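Local coordinates for protein coronin (Toxoplasma gondii, PDB 4OZU) that probably binds actin filaments and contributes to invasion and egress of the parasite, present here as its WD40 beta-propeller domain, at residues A[194-199]-A[253-258]; A[211-214]-A[218-221]; A[262-267]-A[291-296]; A[337-340]-A[344-347]. One frame throughout, in Å; residues are numbered along the deposited sequence.

In the fold
The chain is a seven-bladed WD40 propeller. Three contacts lie where blades meet, and one lies in the blade that closes the ring. Interaction 1 packs the blade running from strand 175-180 to strand 205-211 on the next, from 220-223 to 260-265. Interaction 2 lies in the chain link between these two blades, nested in the loop closed by interaction 1. Their centres are about 10 Å apart, and they touch through Lys194 and Cys212. Interaction 3 follows, about 15 Å from interaction 2 between centres, and joins strand 260-265 to the following blade. Interaction 4, centred about 20 Å from interaction 3 and about 34 Å from interaction 1, pairs strands inside the blade that also takes in strand 16-25.

Interaction 1 (A[194-199]-A[253-258]); sequences KALNIV and RKFDKP
This is an apolar contact between neighbouring blades. Phe255, on the loop between strands 245-251 and 260-265, reaches Leu196 and Ile198 on strand 195-200 of the preceding blade. The two segments have no hydrogen bond between them. They bury 134 Å² in all, most of it on Phe255.

The contact is made by the CZ end of the phenyl ring, with CE1 and CE2 beside it. Phe255 CZ lies 3.6 Å from Leu196 CD2 and 3.7 Å from Ile198 CG1. The leucine methyl comes to the ring edge, near the ring plane, and the two side chains cross at about a right angle. The isoleucine meets the same end of the ring obliquely, with its CD1 3.9 Å from Phe255 CZ. The phenyl tip therefore sits between the side chains of two residues that point the same way from one strand.

The torsion of Phe255 explains its reach. CG is turned anti to the backbone N (chi1 -155°), and the ring extends from the loop toward the strand. Phe255 CE2 also lies 3.8 Å from the backbone O of Leu196, a van der Waals approach only. Phe255 touches Val210 of strand 205-211 too, and Leu196 touches Trp250 of strand 245-251, in the same blade as Phe255. An aromatic from a loop of one blade, packed on a strand of the previous one, is an inter-blade contact of this WD40 beta-propeller.

Interaction 2 (A[211-214]-A[218-221]); sequences ACHD and ACKC
Cys212 and His213 pack against Cys219, and sulfur makes every touch. Cys219 is modelled in two conformers. The contacts below hold for one of them and may differ in the other.

The apolar part is a meeting of two thiols. In this conformer Cys212 SG lies 3.7 Å from Cys219 SG, far too long for a disulfide, and 3.8 Å from Cys219 CB. The Cys212 sulfur stands between its own backbone N and carbonyl carbon (chi1 59°), on the side facing Cys219.

The second kind is sulfur-aromatic. Cys219 SG comes to the edge of the His213 imidazole, 4.9 Å from the ring centroid and 74° off the ring normal. The nearest ring atom is His213 CD2, at 3.9 Å, while His213 CB lies 3.8 Å from the same sulfur.

These residues belong to the link that carries the chain from the outer strand 205-211 of one WD40 blade to the inner strand 220-223 of the next.

The polar contacts lead elsewhere. His213 NE2 hydrogen-bonds Thr236 OG1 and ND1 hydrogen-bonds Glu246 OE2, which holds the ring at both nitrogens. The link to Thr236 resembles the histidine-to-Ser/Thr bond of WD repeats. Cys212 O and Asp214 OD1 hydrogen-bond a Tris molecule, probably from the crystallisation liquor.

Interaction 3 (A[262-267]-A[291-296]); sequences AEIDRG and SCRYYQ
Tyr295 OH, packed against Ile264, hydrogen-bonds a water 2.9 Å away. The water lies in the plane of the tyrosine ring, at its edge. It also donates to the backbone O of Glu263, at 3.2 Å, and so bridges the two segments. The segments belong to adjacent blades of the WD40 propeller: 262-267 ends the outer strand 260-265 of one blade, and 291-296 lies on the third strand of the next. The water is the one hydrogen-bonded link found between them.

Ile264 supplies the apolar part. Its CG2 methyl lies 3.7 Å from Arg293 CD and 3.9 Å from Tyr295 OH. The Ile264 and Arg293 side chains run antiparallel, one alongside the other. Arg293 CG sits between its backbone N and carbonyl carbon (chi1 60°), and the chain bends at chi3 (-58°). The bend brings the guanidinium beside Ile264, with NH1 3.4 Å from Ile264 O at an angle too poor for a hydrogen bond. Arg293 NH2 instead hydrogen-bonds Ser304 OG.

The end of the outer strand is irregular. At a classic beta bulge, Ile264 and Asp265 together sit opposite the single residue Arg245, and Asp265 OD1 forms a salt bridge with Arg245 NE. The carboxylate of Asp265 is 5.4 Å from Arg293 NH1 (from OD2), which may give a weak attraction but no contact. Asp265 OD1 also accepts from Gly267 N at 3.0 Å, closing an Asx turn in which the N-H comes from above the carboxylate plane.

Interaction 4 (A[337-340]-A[344-347]); sequences KQEN and LQPI
Lys337 and Gln345 form a hydrogen-bonded antiparallel pair with two backbone bonds. Gln345 N donates to Lys337 O at 2.7 Å, and Lys337 N donates to Gln345 O at 3.0 Å. On the same face of the sheet, Lys337 NZ makes a salt bridge to Glu339 OE2, also at 2.7 Å. It uses the lone pair of OE2 that points away from the other oxygen. The ammonium is gripped further by Val312 O, Tyr308 OH and Ser310 OG.

Both glutamine amides are hydrogen-bonded at oxygen and at nitrogen. Gln338 NE2 donates to Asn340 O at 2.9 Å, nearly in the planes of both groups, and also to Ser30 O; its OE1 accepts from Asn316. Gln345 bends at chi2 (64°), which turns its amide back so that NE2 reaches Pro346 O at 3.0 Å. Its OE1 accepts from Gln23 NE2, and NE2 also reaches Trp20 O, both on strand 16-25.

The contact is the closed end of the beta hairpin of strands 331-339 and 343-350. Strand 16-25 from the N-terminal part lies beside 343-350 in the same sheet, so this blade closes the propeller ring.

Packing follows the pairing. Gln338 and Leu344, the non-hydrogen-bonded pair, lie on the other face, where Leu344 CD2 rests 3.8 Å from Gln338 CB. The Glu339 and Gln345 side chains lie alongside each other, both heading the same way, with the two flat end groups turned 65° from each other. Glu339 CD lies 3.9 Å from Gln345 CB.

Interaction 1 (A[194-199]-A[253-258])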
loop_
_atom_site.group_PDB
_atom_site.type_symbol
_atom_site.label_atom_id
_atom_site.label_comp_id
_atom_site.label_asym_id
_atom_site.label_seq_id
_atom_site.Cartn_x
_atom_site.Cartn_y
_atom_site.Cartn_z
ATOM N N LYS A 194 -18.720 -2.578 -8.968
ATOM C CA LYS A 194 -18.874 -3.104 -7.605
ATOM C C LYS A 194 -18.368 -4.538 -7.496
ATOM O O LYS A 194 -18.753 -5.274 -6.589
ATOM C CB LYS A 194 -20.335 -3.045 -7.147
ATOM C CG LYS A 194 -21.073 -1.749 -7.485
ATOM C CD LYS A 194 -22.519 -1.795 -7.029
ATOM C CE LYS A 194 -23.327 -0.670 -7.662
ATOM N NZ LYS A 194 -24.651 -0.482 -7.016
ATOM N N ALA A 195 -17.497 -4.927 -8.419
ATOM C CA ALA A 195 -16.973 -6.281 -8.444
ATOM C C ALA A 195 -15.583 -6.340 -7.828
ATOM O O ALA A 195 -14.776 -5.416 -7.975
ATOM C CB ALA A 195 -16.939 -6.810 -9.863
ATOM N N LEU A 196 -15.328 -7.436 -7.124
ATOM C CA LEU A 196 -13.987 -7.815 -6.719
ATOM C C LEU A 196 -13.536 -8.930 -7.649
ATOM O O LEU A 196 -14.207 -9.958 -7.746
ATOM C CB LEU A 196 -13.965 -8.277 -5.262
ATOM C CG LEU A 196 -12.647 -8.878 -4.765
ATOM C CD1 LEU A 196 -11.566 -7.814 -4.652
ATOM C CD2 LEU A 196 -12.869 -9.566 -3.443
ATOM N N ASN A 197 -12.411 -8.722 -8.327
ATOM C CA ASN A 197 -11.915 -9.665 -9.317
ATOM C C ASN A 197 -10.553 -10.199 -8.930
ATOM O O ASN A 197 -9.694 -9.449 -8.462
ATOM C CB ASN A 197 -11.831 -9.007 -10.699
ATOM C CG ASN A 197 -13.076 -8.214 -11.047
ATOM O OD1 ASN A 197 -14.124 -8.782 -11.357
ATOM N ND2 ASN A 197 -12.963 -6.888 -11.003
ATOM N N ILE A 198 -10.372 -11.502 -9.124
ATOM C CA ILE A 198 -9.097 -12.157 -8.875
ATOM C C ILE A 198 -8.457 -12.526 -10.210
ATOM O O ILE A 198 -9.100 -13.137 -11.067
ATOM C CB ILE A 198 -9.255 -13.427 -8.021
ATOM C CG1 ILE A 198 -10.151 -13.165 -6.804
ATOM C CG2 ILE A 198 -7.890 -13.939 -7.604
ATOM C CD1 ILE A 198 -9.644 -12.080 -5.874
ATOM N N VAL A 199 -7.182 -12.172 -10.362
ATOM C CA VAL A 199 -6.473 -12.320 -11.633
ATOM C C VAL A 199 -5.208 -13.138 -11.471
ATOM O O VAL A 199 -4.412 -12.872 -10.569
ATOM C CB VAL A 199 -6.085 -10.954 -12.221
ATOM C CG1 VAL A 199 -5.390 -11.125 -13.564
ATOM C CG2 VAL A 199 -7.323 -10.070 -12.366
ATOM N N ARG A 253 -11.179 -19.304 -2.740
ATOM C CA ARG A 253 -11.460 -20.695 -3.082
ATOM C C ARG A 253 -12.935 -21.059 -2.864
ATOM O O ARG A 253 -13.401 -22.120 -3.302
ATOM C CB ARG A 253 -10.569 -21.623 -2.261
ATOM C CG ARG A 253 -9.125 -21.626 -2.707
ATOM C CD ARG A 253 -8.342 -22.758 -2.066
ATOM N NE ARG A 253 -6.970 -22.808 -2.567
ATOM C CZ ARG A 253 -5.955 -22.111 -2.064
ATOM N NH1 ARG A 253 -6.132 -21.301 -1.020
ATOM N NH2 ARG A 253 -4.751 -22.230 -2.606
ATOM N N LYS A 254 -13.647 -20.180 -2.160
ATOM C CA LYS A 254 -15.086 -20.296 -1.903
ATOM C C LYS A 254 -15.688 -18.904 -2.059
ATOM O O LYS A 254 -16.131 -18.280 -1.086
ATOM C CB LYS A 254 -15.366 -20.835 -0.500
ATOM C CG LYS A 254 -14.767 -22.193 -0.198
ATOM C CD LYS A 254 -15.374 -22.761 1.078
ATOM C CE LYS A 254 -14.621 -23.980 1.578
ATOM N NZ LYS A 254 -15.270 -24.552 2.789
ATOM N N PHE A 255 -15.689 -18.432 -3.299
ATOM C CA PHE A 255 -15.776 -17.012 -3.611
ATOM C C PHE A 255 -17.191 -16.554 -3.954
ATOM O O PHE A 255 -17.374 -15.651 -4.763
ATOM C CB PHE A 255 -14.833 -16.733 -4.779
ATOM C CG PHE A 255 -14.340 -15.319 -4.870
ATOM C CD1 PHE A 255 -13.842 -14.642 -3.758
ATOM C CD2 PHE A 255 -14.333 -14.677 -6.097
ATOM C CE1 PHE A 255 -13.373 -13.351 -3.878
ATOM C CE2 PHE A 255 -13.865 -13.387 -6.214
ATOM C CZ PHE A 255 -13.390 -12.722 -5.111
ATOM N N ASP A 256 -18.188 -17.177 -3.336
ATOM C CA ASP A 256 -19.586 -16.894 -3.658
ATOM C C ASP A 256 -20.225 -15.944 -2.647
ATOM O O ASP A 256 -21.211 -15.270 -2.948
ATOM C CB ASP A 256 -20.385 -18.198 -3.723
ATOM C CG ASP A 256 -20.348 -18.978 -2.413
ATOM O OD1 ASP A 256 -19.348 -18.865 -1.669
ATOM O OD2 ASP A 256 -21.322 -19.710 -2.130
ATOM N N LYS A 257 -19.664 -15.901 -1.448
ATOM C CA LYS A 257 -20.205 -15.081 -0.375
ATOM C C LYS A 257 -19.089 -14.757 0.590
ATOM O O LYS A 257 -18.111 -15.502 0.667
ATOM C CB LYS A 257 -21.340 -15.808 0.352
ATOM C CG LYS A 257 -20.862 -17.044 1.107
ATOM C CD LYS A 257 -21.991 -17.833 1.760
ATOM C CE LYS A 257 -21.422 -19.011 2.544
ATOM N NZ LYS A 257 -22.462 -19.859 3.201
ATOM N N PRO A 258 -19.222 -13.651 1.335
ATOM C CA PRO A 258 -18.190 -13.331 2.323
ATOM C C PRO A 258 -18.051 -14.424 3.370
ATOM O O PRO A 258 -19.029 -15.099 3.701
ATOM C CB PRO A 258 -18.694 -12.031 2.971
ATOM C CG PRO A 258 -19.728 -11.497 2.059
ATOM C CD PRO A 258 -20.317 -12.668 1.339
#

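Interaction 2 (A[211-214]-A[218-221])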
loop_
_atom_site.group_PDB
_atom_site.type_symbol
_atom_site.label_atom_id
_atom_site.label_comp_id
_atom_site.label_asym_id
_atom_site.label_seq_id
_atom_site.Cartn_x
_atom_site.Cartn_y
_atom_site.Cartn_z
ATOM N N ALA A 211 -19.699 -9.759 -6.743
ATOM C CA ALA A 211 -20.200 -8.468 -6.301
ATOM C C ALA A 211 -19.858 -8.325 -4.824
ATOM O O ALA A 211 -20.380 -9.073 -4.001
ATOM C CB ALA A 211 -21.702 -8.368 -6.532
ATOM N N CYS A 212 -18.976 -7.389 -4.480
ATOM C CA CYS A 212 -18.454 -7.349 -3.113
ATOM C C CYS A 212 -19.226 -6.406 -2.191
ATOM O O CYS A 212 -19.337 -6.690 -0.999
ATOM C CB CYS A 212 -16.968 -6.981 -3.120
ATOM S SG CYS A 212 -16.547 -5.393 -3.861
ATOM N N HIS A 213 -19.758 -5.305 -2.730
ATOM C CA HIS A 213 -20.601 -4.393 -1.959
ATOM C C HIS A 213 -21.668 -3.770 -2.858
ATOM O O HIS A 213 -21.449 -3.600 -4.053
ATOM C CB HIS A 213 -19.741 -3.321 -1.284
ATOM C CG HIS A 213 -18.720 -3.888 -0.347
ATOM N ND1 HIS A 213 -19.018 -4.225 0.957
ATOM C CD2 HIS A 213 -17.417 -4.199 -0.529
ATOM C CE1 HIS A 213 -17.938 -4.718 1.538
ATOM N NE2 HIS A 213 -16.951 -4.710 0.658
ATOM N N ASP A 214 -22.827 -3.454 -2.284
ATOM C CA ASP A 214 -24.013 -3.139 -3.083
ATOM C C ASP A 214 -24.260 -1.645 -3.248
ATOM O O ASP A 214 -25.068 -1.240 -4.090
ATOM C CB ASP A 214 -25.253 -3.792 -2.463
ATOM C CG ASP A 214 -25.176 -5.308 -2.468
ATOM O OD1 ASP A 214 -24.473 -5.868 -3.337
ATOM O OD2 ASP A 214 -25.814 -5.942 -1.601
ATOM N N ALA A 218 -16.967 3.865 -4.045
ATOM C CA ALA A 218 -15.841 3.015 -4.419
ATOM C C ALA A 218 -15.480 1.943 -3.397
ATOM O O ALA A 218 -15.322 2.231 -2.203
ATOM C CB ALA A 218 -14.614 3.881 -4.686
ATOM N N CYS A 219 -15.344 0.712 -3.894
ATOM C CA CYS A 219 -14.814 -0.406 -3.118
ATOM C C CYS A 219 -13.295 -0.455 -3.242
ATOM O O CYS A 219 -12.741 -0.074 -4.275
ATOM C CB CYS A 219 -15.414 -1.732 -3.594
ATOM S SG CYS A 219 -17.210 -1.774 -3.585
ATOM N N LYS A 220 -12.624 -0.908 -2.185
ATOM C CA LYS A 220 -11.169 -1.013 -2.185
ATOM C C LYS A 220 -10.811 -2.367 -1.609
ATOM O O LYS A 220 -11.538 -2.881 -0.770
ATOM C CB LYS A 220 -10.533 0.108 -1.353
ATOM C CG LYS A 220 -10.876 1.521 -1.801
ATOM C CD LYS A 220 -10.049 1.951 -3.002
ATOM C CE LYS A 220 -10.453 3.337 -3.477
ATOM N NZ LYS A 220 -9.616 3.842 -4.609
ATOM N N CYS A 221 -9.698 -2.948 -2.043
ATOM C CA CYS A 221 -9.301 -4.245 -1.520
ATOM C C CYS A 221 -7.834 -4.293 -1.134
ATOM O O CYS A 221 -7.044 -3.428 -1.493
ATOM C CB CYS A 221 -9.589 -5.355 -2.533
ATOM S SG CYS A 221 -8.421 -5.438 -3.935
#

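Interaction 3 (A[262-267]-A[291-296])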
loop_
_atom_site.group_PDB
_atom_site.type_symbol
_atom_site.label_atom_id
_atom_site.label_comp_id
_atom_site.label_asym_id
_atom_site.label_seq_id
_atom_site.Cartn_x
_atom_site.Cartn_y
_atom_site.Cartn_z
ATOM N N ALA A 262 -19.242 -7.020 7.914
ATOM C CA ALA A 262 -19.652 -6.145 9.009
ATOM C C ALA A 262 -19.716 -4.683 8.598
ATOM O O ALA A 262 -18.945 -4.223 7.754
ATOM C CB ALA A 262 -18.701 -6.308 10.191
ATOM N N GLU A 263 -20.645 -3.960 9.212
ATOM C CA GLU A 263 -20.726 -2.514 9.069
ATOM C C GLU A 263 -19.574 -1.863 9.834
ATOM O O GLU A 263 -19.151 -2.366 10.877
ATOM C CB GLU A 263 -22.080 -2.006 9.577
ATOM C CG GLU A 263 -22.316 -0.514 9.379
ATOM C CD GLU A 263 -23.712 -0.079 9.800
ATOM O OE1 GLU A 263 -24.609 -0.946 9.883
ATOM O OE2 GLU A 263 -23.913 1.129 10.049
ATOM N N ILE A 264 -19.054 -0.763 9.300
ATOM C CA ILE A 264 -18.003 -0.004 9.977
ATOM C C ILE A 264 -18.582 1.268 10.591
ATOM O O ILE A 264 -18.505 1.462 11.802
ATOM C CB ILE A 264 -16.860 0.382 9.025
ATOM C CG1 ILE A 264 -16.152 -0.860 8.497
ATOM C CG2 ILE A 264 -15.830 1.259 9.750
ATOM C CD1 ILE A 264 -15.260 -0.585 7.299
ATOM N N ASP A 265 -19.139 2.137 9.750
ATOM C CA ASP A 265 -19.748 3.388 10.215
ATOM C C ASP A 265 -20.546 4.065 9.096
ATOM O O ASP A 265 -20.811 3.447 8.063
ATOM C CB ASP A 265 -18.672 4.339 10.760
ATOM C CG ASP A 265 -17.622 4.718 9.720
ATOM O OD1 ASP A 265 -17.915 4.682 8.508
ATOM O OD2 ASP A 265 -16.494 5.072 10.121
ATOM N N ARG A 266 -20.922 5.330 9.303
ATOM C CA ARG A 266 -21.683 6.091 8.312
ATOM C C ARG A 266 -20.871 7.240 7.712
ATOM O O ARG A 266 -21.409 8.315 7.433
ATOM C CB ARG A 266 -22.971 6.638 8.937
ATOM C CG ARG A 266 -23.987 5.564 9.286
ATOM C CD ARG A 266 -25.406 6.071 9.079
ATOM N NE ARG A 266 -26.406 5.052 9.395
ATOM C CZ ARG A 266 -27.068 4.962 10.546
ATOM N NH1 ARG A 266 -26.858 5.834 11.526
ATOM N NH2 ARG A 266 -27.954 3.991 10.718
ATOM N N GLY A 267 -19.578 7.005 7.504
ATOM C CA GLY A 267 -18.717 7.979 6.854
ATOM C C GLY A 267 -18.958 8.037 5.357
ATOM O O GLY A 267 -19.765 7.275 4.826
ATOM N N SER A 291 -10.019 10.577 11.430
ATOM C CA SER A 291 -9.717 9.407 12.251
ATOM C C SER A 291 -9.416 8.169 11.410
ATOM O O SER A 291 -9.781 8.095 10.236
ATOM C CB SER A 291 -10.880 9.114 13.201
ATOM O OG SER A 291 -12.062 8.819 12.482
ATOM N N CYS A 292 -8.720 7.221 12.029
ATOM C CA CYS A 292 -8.382 5.935 11.429
ATOM C C CYS A 292 -8.602 4.841 12.461
ATOM O O CYS A 292 -8.089 4.942 13.573
ATOM C CB CYS A 292 -6.923 5.912 10.961
ATOM S SG CYS A 292 -6.169 4.271 11.105
ATOM N N ARG A 293 -9.366 3.809 12.116
ATOM C CA ARG A 293 -9.560 2.699 13.043
ATOM C C ARG A 293 -8.868 1.445 12.541
ATOM O O ARG A 293 -8.595 1.293 11.349
ATOM C CB ARG A 293 -11.043 2.433 13.284
ATOM C CG ARG A 293 -11.850 2.080 12.062
ATOM C CD ARG A 293 -13.308 1.886 12.450
ATOM N NE ARG A 293 -13.458 0.852 13.472
ATOM C CZ ARG A 293 -14.605 0.536 14.065
ATOM N NH1 ARG A 293 -15.726 1.175 13.750
ATOM N NH2 ARG A 293 -14.631 -0.422 14.982
ATOM N N TYR A 294 -8.561 0.558 13.474
ATOM C CA TYR A 294 -7.848 -0.652 13.140
ATOM C C TYR A 294 -8.347 -1.866 13.904
ATOM O O TYR A 294 -8.954 -1.768 14.978
ATOM C CB TYR A 294 -6.348 -0.465 13.368
ATOM C CG TYR A 294 -5.975 0.363 14.567
ATOM C CD1 TYR A 294 -5.919 1.748 14.483
ATOM C CD2 TYR A 294 -5.643 -0.236 15.781
ATOM C CE1 TYR A 294 -5.561 2.515 15.580
ATOM C CE2 TYR A 294 -5.286 0.525 16.876
ATOM C CZ TYR A 294 -5.243 1.898 16.770
ATOM O OH TYR A 294 -4.885 2.655 17.865
ATOM N N TYR A 295 -8.073 -3.008 13.286
ATOM C CA TYR A 295 -8.541 -4.317 13.695
ATOM C C TYR A 295 -7.344 -5.246 13.701
ATOM O O TYR A 295 -6.336 -4.946 13.056
ATOM C CB TYR A 295 -9.590 -4.854 12.716
ATOM C CG TYR A 295 -10.769 -3.946 12.483
ATOM C CD1 TYR A 295 -10.682 -2.862 11.621
ATOM C CD2 TYR A 295 -11.976 -4.184 13.114
ATOM C CE1 TYR A 295 -11.772 -2.032 11.408
ATOM C CE2 TYR A 295 -13.067 -3.365 12.912
ATOM C CZ TYR A 295 -12.960 -2.291 12.062
ATOM O OH TYR A 295 -14.057 -1.487 11.866
ATOM N N GLN A 296 -7.446 -6.373 14.395
ATOM C CA GLN A 296 -6.492 -7.452 14.174
ATOM C C GLN A 296 -7.180 -8.653 13.574
ATOM O O GLN A 296 -8.187 -9.124 14.091
ATOM C CB GLN A 296 -5.781 -7.881 15.455
ATOM C CG GLN A 296 -4.601 -8.790 15.126
ATOM C CD GLN A 296 -3.919 -9.387 16.331
ATOM O OE1 GLN A 296 -4.543 -9.632 17.365
ATOM N NE2 GLN A 296 -2.619 -9.639 16.200
HETATM O O HOH W 1 -16.620 -2.378 12.796
#

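Interaction 4 (A[337-340]-A[344-347])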
loop_
_atom_site.group_PDB
_atom_site.type_symbol
_atom_site.label_atom_id
_atom_site.label_comp_id
_atom_site.label_asym_id
_atom_site.label_seq_id
_atom_site.Cartn_x
_atom_site.Cartn_y
_atom_site.Cartn_z
ATOM N N LYS A 337 0.881 10.843 7.859
ATOM C CA LYS A 337 -0.386 11.498 7.561
ATOM C C LYS A 337 -0.158 12.906 7.018
ATOM O O LYS A 337 0.353 13.745 7.734
ATOM C CB LYS A 337 -1.234 11.560 8.839
ATOM C CG LYS A 337 -2.555 12.298 8.709
ATOM C CD LYS A 337 -3.110 12.642 10.083
ATOM C CE LYS A 337 -4.312 13.569 9.985
ATOM N NZ LYS A 337 -4.489 14.351 11.238
ATOM N N GLN A 338 -0.529 13.177 5.768
ATOM C CA GLN A 338 -0.459 14.552 5.263
ATOM C C GLN A 338 -1.584 15.379 5.862
ATOM O O GLN A 338 -2.760 15.008 5.775
ATOM C CB GLN A 338 -0.543 14.604 3.736
ATOM C CG GLN A 338 -0.538 16.018 3.156
ATOM C CD GLN A 338 -0.496 16.015 1.636
ATOM O OE1 GLN A 338 -0.026 15.053 1.018
ATOM N NE2 GLN A 338 -0.998 17.085 1.023
ATOM N N GLU A 339 -1.208 16.497 6.473
ATOM C CA GLU A 339 -2.158 17.466 6.990
ATOM C C GLU A 339 -2.059 18.730 6.149
ATOM O O GLU A 339 -0.983 19.306 6.011
ATOM C CB GLU A 339 -1.884 17.754 8.465
ATOM C CG GLU A 339 -2.052 16.528 9.342
ATOM C CD GLU A 339 -1.909 16.829 10.820
ATOM O OE1 GLU A 339 -1.198 17.796 11.165
ATOM O OE2 GLU A 339 -2.508 16.097 11.635
ATOM N N ASN A 340 -3.191 19.140 5.581
ATOM C CA ASN A 340 -3.249 20.249 4.636
ATOM C C ASN A 340 -2.248 20.045 3.501
ATOM O O ASN A 340 -2.174 18.951 2.946
ATOM C CB ASN A 340 -3.018 21.564 5.371
ATOM C CG ASN A 340 -3.976 21.743 6.526
ATOM O OD1 ASN A 340 -5.190 21.820 6.326
ATOM N ND2 ASN A 340 -3.445 21.786 7.742
ATOM N N LEU A 344 3.685 16.622 7.040
ATOM C CA LEU A 344 3.527 15.181 7.202
ATOM C C LEU A 344 3.646 14.866 8.691
ATOM O O LEU A 344 4.650 15.194 9.337
ATOM C CB LEU A 344 4.560 14.387 6.387
ATOM C CG LEU A 344 4.491 14.463 4.858
ATOM C CD1 LEU A 344 5.593 13.616 4.234
ATOM C CD2 LEU A 344 3.139 14.012 4.333
ATOM N N GLN A 345 2.603 14.241 9.224
ATOM C CA GLN A 345 2.497 13.964 10.653
ATOM C C GLN A 345 2.646 12.469 10.921
ATOM O O GLN A 345 1.772 11.685 10.561
ATOM C CB GLN A 345 1.147 14.465 11.178
ATOM C CG GLN A 345 0.837 14.098 12.618
ATOM C CD GLN A 345 1.807 14.725 13.591
ATOM O OE1 GLN A 345 1.810 15.940 13.777
ATOM N NE2 GLN A 345 2.650 13.903 14.206
ATOM N N PRO A 346 3.755 12.062 11.551
ATOM C CA PRO A 346 3.850 10.629 11.837
ATOM C C PRO A 346 2.943 10.202 12.990
ATOM O O PRO A 346 2.785 10.928 13.976
ATOM C CB PRO A 346 5.327 10.430 12.198
ATOM C CG PRO A 346 6.017 11.700 11.818
ATOM C CD PRO A 346 4.999 12.776 11.877
ATOM N N ILE A 347 2.359 9.015 12.851
ATOM C CA ILE A 347 1.551 8.411 13.899
ATOM C C ILE A 347 2.078 7.013 14.168
ATOM O O ILE A 347 2.033 6.157 13.287
ATOM C CB ILE A 347 0.057 8.301 13.513
ATOM C CG1 ILE A 347 -0.479 9.607 12.911
ATOM C CG2 ILE A 347 -0.764 7.879 14.723
ATOM C CD1 ILE A 347 -0.534 10.760 13.861
#